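HTH-type transcriptional regulator GadX (Escherichia coli, PDB 3MKL) is a homodimeric transcription factor that binds specific regulatory DNA, activates about fifteen genes involved in acid resistance, and can repress gadW under some conditions. Local coordinates at residues 81-84 and 88-91. Numbering follows the deposited sequence.
Sequences CGYH and YFIY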
# COMPACT_ATOMS: atom_id res chain seq x y z
N CYS A 81 -7.20 -4.28 -1.93
CA CYS A 81 -6.02 -3.46 -1.61
C CYS A 81 -6.37 -1.99 -1.29
O CYS A 81 -5.48 -1.20 -1.00
CB CYS A 81 -5.03 -3.48 -2.77
SG CYS A 81 -4.41 -5.11 -3.18
N GLY A 82 -7.65 -1.65 -1.39
CA GLY A 82 -8.15 -0.36 -0.96
C GLY A 82 -8.34 0.65 -2.07
O GLY A 82 -8.56 1.83 -1.79
N TYR A 83 -8.26 0.20 -3.32
CA TYR A 83 -8.48 1.06 -4.48
C TYR A 83 -9.94 1.05 -4.90
O TYR A 83 -10.61 0.00 -4.89
CB TYR A 83 -7.56 0.66 -5.63
CG TYR A 83 -6.11 0.87 -5.31
CD1 TYR A 83 -5.54 2.15 -5.39
CD2 TYR A 83 -5.30 -0.19 -4.91
CE1 TYR A 83 -4.17 2.35 -5.07
CE2 TYR A 83 -3.96 0.00 -4.57
CZ TYR A 83 -3.41 1.27 -4.66
OH TYR A 83 -2.10 1.44 -4.33
N HIS A 84 -10.45 2.23 -5.23
CA HIS A 84 -11.82 2.34 -5.65
C HIS A 84 -11.84 2.34 -7.16
O HIS A 84 -12.90 2.17 -7.78
CB HIS A 84 -12.44 3.63 -5.09
CG HIS A 84 -12.60 3.62 -3.60
ND1 HIS A 84 -11.64 4.13 -2.75
CD2 HIS A 84 -13.60 3.16 -2.81
CE1 HIS A 84 -12.04 3.98 -1.50
NE2 HIS A 84 -13.22 3.39 -1.51
N TYR A 88 -6.82 3.32 -12.05
CA TYR A 88 -5.74 3.84 -11.20
C TYR A 88 -4.87 2.70 -10.60
O TYR A 88 -3.61 2.74 -10.67
CB TYR A 88 -6.29 4.75 -10.10
CG TYR A 88 -5.23 5.16 -9.09
CD1 TYR A 88 -4.32 6.15 -9.40
CD2 TYR A 88 -5.13 4.54 -7.85
CE1 TYR A 88 -3.34 6.55 -8.49
CE2 TYR A 88 -4.14 4.93 -6.92
CZ TYR A 88 -3.25 5.94 -7.26
OH TYR A 88 -2.28 6.34 -6.38
N PHE A 89 -5.52 1.68 -10.04
CA PHE A 89 -4.78 0.51 -9.55
C PHE A 89 -3.89 -0.07 -10.65
O PHE A 89 -2.71 -0.31 -10.41
CB PHE A 89 -5.72 -0.57 -9.01
CG PHE A 89 -5.07 -1.92 -8.83
CD1 PHE A 89 -4.16 -2.14 -7.81
CD2 PHE A 89 -5.38 -2.97 -9.69
CE1 PHE A 89 -3.59 -3.41 -7.65
CE2 PHE A 89 -4.82 -4.22 -9.52
CZ PHE A 89 -3.92 -4.44 -8.51
N ILE A 90 -4.44 -0.31 -11.84
CA ILE A 90 -3.60 -0.77 -12.96
C ILE A 90 -2.39 0.14 -13.21
O ILE A 90 -1.26 -0.34 -13.36
CB ILE A 90 -4.42 -0.96 -14.30
CG1 ILE A 90 -5.44 -2.13 -14.16
CG2 ILE A 90 -3.48 -1.17 -15.49
CD1 ILE A 90 -6.50 -2.16 -15.27
N TYR A 91 -2.61 1.46 -13.21
CA TYR A 91 -1.54 2.44 -13.43
C TYR A 91 -0.40 2.31 -12.38
O TYR A 91 0.79 2.37 -12.71
CB TYR A 91 -2.12 3.86 -13.41
CG TYR A 91 -1.12 4.90 -12.96
CD1 TYR A 91 -0.19 5.45 -13.87
CD2 TYR A 91 -1.10 5.37 -11.64
CE1 TYR A 91 0.75 6.40 -13.46
CE2 TYR A 91 -0.16 6.34 -11.23
CZ TYR A 91 0.75 6.84 -12.15
OH TYR A 91 1.67 7.76 -11.77
O HOH W 1 -1.58 4.11 -4.33
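The ring of Tyr-83 has the backbone of Phe-89 over one face, through the CA atom, while the ring of Tyr-88 comes up to its edge. The two tyrosines meet rim to rim, neither ring lying over the other: their planes are inclined at 50° and their centroids stand 5.5 Å apart, with Tyr-83 CD1 in the plane of the Tyr-88 ring. Phe-89 meets Tyr-83 obliquely, its CD1 3.7 Å from Tyr-83 CD2, while its CB lies 4.0 Å from Tyr-83 CG. The two side chains cross at about a right angle. Placing CG opposite the backbone N (chi1 165°) carries the phenyl group of Phe-89 alongside the ring of Tyr-83, where a purely apolar ring suits a buried site lined by Met-60, Ala-63, Val-77 and Ala-78.

These three aromatics lie in the second predicted helix-turn-helix motif of the AraC/XylS-type DNA-binding domain. They join the turn after helix 74-80 to the early part of helix 86-97, the second helix of that motif. Gly-82 ends the first helix in a Schellman motif; its positive phi (99°) suits a residue without a side chain, since a CB there would press against the carbonyl oxygen of Cys-81. The chain then turns so that Tyr-83 points toward the second helix.

Tyrosine fits this position because its ring is buried yet carries a polar end. A water lying in the ring plane of Tyr-83 is hydrogen-bonded to its OH at 2.7 Å and also to Tyr-88 OH at 3.1 Å, linking the two phenols. Tyr-88 is exposed, and its hydroxyl suits that more polar margin. Arg-59, from helix 51-67, makes a cation-pi contact with Tyr-83.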